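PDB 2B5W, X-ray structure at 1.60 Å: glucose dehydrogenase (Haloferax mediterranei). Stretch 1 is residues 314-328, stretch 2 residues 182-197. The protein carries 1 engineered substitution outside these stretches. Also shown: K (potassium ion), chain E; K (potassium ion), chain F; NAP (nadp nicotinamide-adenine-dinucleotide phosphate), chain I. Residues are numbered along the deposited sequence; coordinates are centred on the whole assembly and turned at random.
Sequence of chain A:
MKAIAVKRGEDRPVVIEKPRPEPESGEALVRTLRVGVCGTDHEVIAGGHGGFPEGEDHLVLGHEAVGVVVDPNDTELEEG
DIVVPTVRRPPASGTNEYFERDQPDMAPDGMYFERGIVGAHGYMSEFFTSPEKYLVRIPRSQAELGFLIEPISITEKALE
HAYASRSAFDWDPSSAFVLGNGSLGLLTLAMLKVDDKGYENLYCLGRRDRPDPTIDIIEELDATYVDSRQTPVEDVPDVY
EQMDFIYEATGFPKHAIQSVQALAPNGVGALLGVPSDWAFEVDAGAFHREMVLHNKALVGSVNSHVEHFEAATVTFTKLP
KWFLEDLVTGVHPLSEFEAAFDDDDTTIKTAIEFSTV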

# COMPACT_ATOMS: atom_id res chain seq x y z
N VAL A 314 4.43 -3.59 -25.72
CA VAL A 314 5.22 -2.40 -25.90
C VAL A 314 6.53 -2.49 -25.09
O VAL A 314 7.60 -2.18 -25.61
CB VAL A 314 4.36 -1.16 -25.47
CG1 VAL A 314 5.19 0.12 -25.47
CG2 VAL A 314 3.18 -0.98 -26.41
N THR A 315 6.42 -2.94 -23.85
CA THR A 315 7.60 -3.09 -23.02
C THR A 315 8.58 -4.09 -23.64
O THR A 315 9.79 -3.86 -23.68
CB THR A 315 7.19 -3.51 -21.64
OG1 THR A 315 6.44 -2.45 -21.02
CG2 THR A 315 8.44 -3.78 -20.74
N PHE A 316 8.05 -5.19 -24.18
CA PHE A 316 8.90 -6.18 -24.85
C PHE A 316 9.83 -5.58 -25.90
O PHE A 316 11.00 -5.89 -25.97
CB PHE A 316 8.00 -7.24 -25.50
CG PHE A 316 8.75 -8.33 -26.23
CD1 PHE A 316 9.16 -8.16 -27.48
CD2 PHE A 316 8.92 -9.55 -25.62
CE1 PHE A 316 9.85 -9.17 -28.15
CE2 PHE A 316 9.57 -10.58 -26.28
CZ PHE A 316 10.01 -10.38 -27.54
N THR A 317 9.30 -4.66 -26.72
CA THR A 317 10.05 -3.99 -27.76
C THR A 317 11.25 -3.18 -27.28
O THR A 317 12.23 -2.96 -27.99
CB THR A 317 9.07 -3.10 -28.55
OG1 THR A 317 8.03 -3.92 -29.12
CG2 THR A 317 9.70 -2.46 -29.67
N LYS A 318 11.19 -2.77 -25.99
CA LYS A 318 12.25 -2.01 -25.37
C LYS A 318 13.31 -2.84 -24.65
O LYS A 318 14.34 -2.32 -24.23
CB LYS A 318 11.65 -1.06 -24.35
CG LYS A 318 10.71 -0.06 -24.93
CD LYS A 318 10.20 0.95 -23.90
CE LYS A 318 9.06 1.80 -24.47
NZ LYS A 318 8.10 2.35 -23.42
N LEU A 319 13.04 -4.11 -24.46
CA LEU A 319 14.01 -4.94 -23.74
C LEU A 319 15.23 -5.21 -24.64
O LEU A 319 15.10 -5.40 -25.84
CB LEU A 319 13.36 -6.24 -23.27
CG LEU A 319 12.18 -6.09 -22.32
CD1 LEU A 319 11.52 -7.44 -22.09
CD2 LEU A 319 12.52 -5.39 -21.09
N PRO A 320 16.44 -5.23 -24.09
CA PRO A 320 17.61 -5.49 -24.96
C PRO A 320 17.61 -6.88 -25.60
O PRO A 320 17.16 -7.85 -24.95
CB PRO A 320 18.80 -5.34 -24.01
CG PRO A 320 18.30 -4.71 -22.84
CD PRO A 320 16.82 -5.02 -22.69
N LYS A 321 18.11 -7.00 -26.84
CA LYS A 321 18.09 -8.30 -27.52
C LYS A 321 18.99 -9.27 -26.79
O LYS A 321 18.63 -10.43 -26.65
CB LYS A 321 18.58 -8.19 -28.96
CG LYS A 321 17.43 -7.90 -29.88
CD LYS A 321 16.86 -6.52 -29.63
CE LYS A 321 15.78 -6.14 -30.62
NZ LYS A 321 14.97 -5.00 -30.18
N TRP A 322 20.14 -8.81 -26.26
CA TRP A 322 21.03 -9.72 -25.54
C TRP A 322 20.33 -10.29 -24.33
O TRP A 322 20.61 -11.40 -23.94
CB TRP A 322 22.37 -9.06 -25.07
CG TRP A 322 22.21 -8.12 -23.92
CD1 TRP A 322 22.02 -6.77 -23.99
CD2 TRP A 322 22.14 -8.46 -22.51
NE1 TRP A 322 21.86 -6.25 -22.73
CE2 TRP A 322 21.93 -7.26 -21.80
CE3 TRP A 322 22.23 -9.64 -21.79
CZ2 TRP A 322 21.78 -7.22 -20.42
CZ3 TRP A 322 22.11 -9.61 -20.41
CH2 TRP A 322 21.89 -8.40 -19.74
N PHE A 323 19.48 -9.48 -23.68
CA PHE A 323 18.84 -9.88 -22.44
C PHE A 323 17.83 -10.98 -22.71
O PHE A 323 17.79 -11.97 -21.99
CB PHE A 323 18.19 -8.68 -21.74
CG PHE A 323 17.25 -9.08 -20.66
CD1 PHE A 323 17.70 -9.45 -19.41
CD2 PHE A 323 15.90 -9.20 -20.93
CE1 PHE A 323 16.82 -9.85 -18.42
CE2 PHE A 323 15.03 -9.63 -19.98
CZ PHE A 323 15.46 -9.96 -18.72
N LEU A 324 17.00 -10.79 -23.73
CA LEU A 324 16.07 -11.84 -24.14
C LEU A 324 16.82 -13.13 -24.54
O LEU A 324 16.33 -14.23 -24.27
CB LEU A 324 15.15 -11.35 -25.26
CG LEU A 324 14.24 -10.20 -24.88
CD1 LEU A 324 13.54 -9.70 -26.12
CD2 LEU A 324 13.24 -10.59 -23.83
N GLU A 325 17.98 -13.00 -25.18
CA GLU A 325 18.79 -14.17 -25.55
C GLU A 325 19.29 -14.90 -24.30
O GLU A 325 19.20 -16.11 -24.21
CB GLU A 325 19.96 -13.74 -26.44
CG GLU A 325 19.56 -13.22 -27.82
CD GLU A 325 20.75 -12.72 -28.64
OE1 GLU A 325 21.84 -12.46 -28.08
OE2 GLU A 325 20.59 -12.58 -29.87
N ASP A 326 19.77 -14.15 -23.30
CA ASP A 326 20.38 -14.76 -22.12
C ASP A 326 19.35 -15.29 -21.12
O ASP A 326 19.58 -16.26 -20.38
CB ASP A 326 21.37 -13.82 -21.45
CG ASP A 326 22.60 -13.53 -22.30
OD1 ASP A 326 22.81 -14.14 -23.37
OD2 ASP A 326 23.44 -12.69 -21.95
N LEU A 327 18.19 -14.65 -21.06
CA LEU A 327 17.12 -15.06 -20.18
C LEU A 327 16.57 -16.43 -20.52
O LEU A 327 16.32 -17.23 -19.62
CB LEU A 327 15.98 -14.02 -20.23
CG LEU A 327 14.80 -14.31 -19.28
CD1 LEU A 327 15.13 -13.92 -17.88
CD2 LEU A 327 13.54 -13.57 -19.78
N VAL A 328 16.35 -16.65 -21.81
CA VAL A 328 15.74 -17.89 -22.31
C VAL A 328 16.85 -18.92 -22.57
O VAL A 328 17.55 -18.91 -23.59
CB VAL A 328 14.86 -17.63 -23.54
CG1 VAL A 328 14.20 -18.95 -23.96
CG2 VAL A 328 13.78 -16.62 -23.20
K K E . 13.44 9.30 -11.91
K K F . 7.23 0.04 -19.92
PA NAP I . 11.70 -18.80 -8.78
O1A NAP I . 11.57 -19.88 -7.82
O2A NAP I . 12.26 -19.26 -10.14
O5B NAP I . 12.65 -17.67 -8.24
C5B NAP I . 12.74 -17.28 -6.90
C4B NAP I . 14.19 -16.86 -6.78
O4B NAP I . 14.35 -16.22 -5.53
C3B NAP I . 15.18 -18.03 -6.84
O3B NAP I . 16.14 -17.90 -7.88
C2B NAP I . 15.84 -18.02 -5.45
O2B NAP I . 17.24 -18.26 -5.46
C1B NAP I . 15.58 -16.61 -4.98
N9A NAP I . 15.49 -16.55 -3.53
C8A NAP I . 14.61 -17.23 -2.73
N7A NAP I . 14.86 -16.91 -1.45
C5A NAP I . 15.94 -16.05 -1.42
C6A NAP I . 16.65 -15.40 -0.41
N6A NAP I . 16.38 -15.59 0.90
N1A NAP I . 17.70 -14.58 -0.74
C2A NAP I . 18.05 -14.36 -2.06
N3A NAP I . 17.36 -15.00 -3.07
C4A NAP I . 16.32 -15.81 -2.76
O3 NAP I . 10.28 -18.20 -9.16
PN NAP I . 9.83 -17.11 -10.28
O1N NAP I . 10.87 -16.06 -10.49
O2N NAP I . 9.18 -17.75 -11.46
O5D NAP I . 8.75 -16.58 -9.23
C5D NAP I . 9.13 -15.73 -8.17
C4D NAP I . 8.03 -15.65 -7.11
O4D NAP I . 6.90 -15.02 -7.71
C3D NAP I . 7.55 -17.02 -6.61
O3D NAP I . 7.32 -16.99 -5.22
C2D NAP I . 6.26 -17.23 -7.39
O2D NAP I . 5.35 -18.13 -6.81
C1D NAP I . 5.73 -15.80 -7.47
N1N NAP I . 4.85 -15.50 -8.61
C2N NAP I . 3.73 -14.78 -8.29
C3N NAP I . 2.89 -14.37 -9.28
C7N NAP I . 1.80 -13.43 -8.86
O7N NAP I . 0.88 -13.22 -9.88
N7N NAP I . 1.79 -12.90 -7.60
C4N NAP I . 3.12 -14.69 -10.63
C5N NAP I . 4.26 -15.42 -10.94
C6N NAP I . 5.14 -15.80 -9.92
P2B NAP I . 17.86 -19.79 -5.30
O1X NAP I . 17.55 -20.61 -6.44
O2X NAP I . 19.37 -19.51 -5.12
O3X NAP I . 17.29 -20.42 -4.02
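Stretch 2, residues 182-197: GSLGLLTLAMLKVDDK

Stretch 2 is mostly one helix, which begins at Ser 183 after Gly 182 in the N-cap position, with loop at Asp 195 to Lys 197. It lies almost exactly antiparallel to helix 321-327 of stretch 1: the axes make 179° and approach to 11.3 Å. The register runs accordingly. The start of stretch 2, around Ser 183, faces Leu 327; Ala 190 faces Leu 319; and Val 194 lies nearest Lys 318, which precedes Leu 319.

The packing can be read from two anchors, Val 194 with its partner Lys 318, and Leu 327. Val 194 covers the most surface. Its CB points toward stretch 1, where CG1 lies 3.7 Å from the carbonyl O of Lys 318 and CG2 lies 4.0 Å from CB of the same lysine, so a branched side chain fits against backbone and aliphatic stem together. Beyond it, Lys 318 NZ is 4.1 Å from Asp 196 OD1: opposite charges near each other, but too far apart for a salt bridge.

At the other end Leu 327, chi1 t and chi2 p, divides its methyls between two neighbours one position apart. CD1 is 4.0 Å from Leu 186 CB, while CD2 is 3.9 Å from Leu 187 CD1.

Leu 319 fills the space between these ends. Its CB points sideways, yet the m, t rotamer brings CD2 to 4.0 Å from Ala 190 CB, and CD1 comes to 4.4 Å from Leu 187 CD1. The small Ala 190 also admits an aromatic ring: its CB sits 3.6 Å from Phe 323 CZ, over one face of the ring in a CH-pi contact, while Leu 187 CA lies near the ring plane, 3.8 Å from Phe 323 CZ.

No hydrogen bond crosses this interface; the contact is carried mainly by apolar side chains.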

# COMPACT_ATOMS: atom_id res chain seq x y z
N GLY A 182 14.98 -15.24 -10.02
CA GLY A 182 14.30 -16.18 -10.87
C GLY A 182 13.84 -15.47 -12.14
O GLY A 182 14.14 -14.29 -12.34
N SER A 183 13.14 -16.18 -13.03
CA SER A 183 12.81 -15.53 -14.30
C SER A 183 11.94 -14.28 -14.10
O SER A 183 12.05 -13.32 -14.84
CB SER A 183 12.17 -16.51 -15.29
OG SER A 183 10.93 -17.00 -14.86
N LEU A 184 11.04 -14.30 -13.12
CA LEU A 184 10.19 -13.12 -12.89
C LEU A 184 11.02 -11.91 -12.41
O LEU A 184 10.89 -10.78 -12.90
CB LEU A 184 9.03 -13.43 -11.93
CG LEU A 184 8.06 -12.25 -11.71
CD1 LEU A 184 7.38 -11.80 -13.01
CD2 LEU A 184 7.04 -12.58 -10.61
N GLY A 185 11.91 -12.14 -11.46
CA GLY A 185 12.76 -11.09 -10.96
C GLY A 185 13.67 -10.53 -12.02
O GLY A 185 13.81 -9.32 -12.13
N LEU A 186 14.25 -11.38 -12.87
CA LEU A 186 15.19 -10.87 -13.86
C LEU A 186 14.44 -10.12 -14.96
O LEU A 186 14.89 -9.09 -15.43
CB LEU A 186 16.03 -12.00 -14.45
CG LEU A 186 16.93 -12.70 -13.43
CD1 LEU A 186 17.61 -13.89 -14.09
CD2 LEU A 186 17.99 -11.79 -12.93
N LEU A 187 13.30 -10.66 -15.39
CA LEU A 187 12.46 -9.92 -16.35
C LEU A 187 12.08 -8.54 -15.79
O LEU A 187 12.17 -7.51 -16.48
CB LEU A 187 11.20 -10.75 -16.64
CG LEU A 187 10.32 -10.46 -17.81
CD1 LEU A 187 11.10 -10.58 -19.10
CD2 LEU A 187 9.16 -11.47 -17.75
N THR A 188 11.68 -8.52 -14.52
CA THR A 188 11.29 -7.32 -13.86
C THR A 188 12.43 -6.31 -13.80
O THR A 188 12.24 -5.12 -14.04
CB THR A 188 10.74 -7.61 -12.48
OG1 THR A 188 9.57 -8.43 -12.60
CG2 THR A 188 10.34 -6.39 -11.77
N LEU A 189 13.64 -6.79 -13.51
CA LEU A 189 14.79 -5.90 -13.45
C LEU A 189 15.02 -5.18 -14.81
O LEU A 189 15.28 -3.98 -14.84
CB LEU A 189 16.00 -6.70 -13.00
CG LEU A 189 17.30 -5.94 -12.79
CD1 LEU A 189 17.20 -4.99 -11.64
CD2 LEU A 189 18.45 -6.96 -12.60
N ALA A 190 14.95 -5.91 -15.93
CA ALA A 190 15.08 -5.33 -17.24
C ALA A 190 13.93 -4.38 -17.54
O ALA A 190 14.13 -3.31 -18.13
CB ALA A 190 15.15 -6.40 -18.32
N MET A 191 12.73 -4.74 -17.11
CA MET A 191 11.61 -3.82 -17.25
C MET A 191 11.82 -2.50 -16.48
O MET A 191 11.51 -1.43 -16.96
CB MET A 191 10.29 -4.45 -16.81
CG MET A 191 9.90 -5.66 -17.65
SD MET A 191 8.46 -6.53 -17.02
CE MET A 191 7.22 -5.21 -17.07
N LEU A 192 12.34 -2.57 -15.27
CA LEU A 192 12.60 -1.39 -14.47
C LEU A 192 13.67 -0.52 -15.12
O LEU A 192 13.60 0.69 -15.07
CB LEU A 192 12.96 -1.75 -13.02
CG LEU A 192 11.80 -2.35 -12.24
CD1 LEU A 192 12.27 -2.99 -10.95
CD2 LEU A 192 10.71 -1.31 -11.93
N LYS A 193 14.64 -1.14 -15.80
CA LYS A 193 15.67 -0.36 -16.45
C LYS A 193 15.08 0.57 -17.50
O LYS A 193 15.59 1.67 -17.74
CB LYS A 193 16.68 -1.31 -17.09
CG LYS A 193 17.87 -0.62 -17.70
CD LYS A 193 18.88 -1.64 -18.15
CE LYS A 193 20.08 -1.01 -18.86
NZ LYS A 193 21.00 -0.46 -17.86
N VAL A 194 14.02 0.09 -18.18
CA VAL A 194 13.40 0.87 -19.24
C VAL A 194 12.10 1.59 -18.86
O VAL A 194 11.49 2.26 -19.70
CB VAL A 194 13.19 0.03 -20.56
CG1 VAL A 194 14.51 -0.50 -21.05
CG2 VAL A 194 12.19 -1.07 -20.37
N ASP A 195 11.74 1.48 -17.59
CA ASP A 195 10.51 2.05 -17.06
C ASP A 195 10.51 3.56 -17.24
O ASP A 195 11.54 4.22 -17.07
CB ASP A 195 10.38 1.63 -15.58
CG ASP A 195 9.02 1.93 -14.94
OD1 ASP A 195 8.53 3.07 -14.98
OD2 ASP A 195 8.45 1.03 -14.26
N ASP A 196 9.34 4.10 -17.62
CA ASP A 196 9.14 5.54 -17.77
C ASP A 196 9.44 6.35 -16.49
O ASP A 196 9.66 7.55 -16.59
CB ASP A 196 7.69 5.85 -18.22
CG ASP A 196 7.36 5.35 -19.65
OD1 ASP A 196 8.27 5.16 -20.48
OD2 ASP A 196 6.18 5.15 -20.01
N LYS A 197 9.45 5.72 -15.30
CA LYS A 197 9.85 6.41 -14.07
C LYS A 197 11.31 6.90 -14.10
O LYS A 197 11.69 7.77 -13.28
CB LYS A 197 9.69 5.51 -12.84
CG LYS A 197 8.25 5.14 -12.47
CD LYS A 197 7.55 6.21 -11.73
CE LYS A 197 6.08 5.89 -11.49
NZ LYS A 197 5.27 6.02 -12.73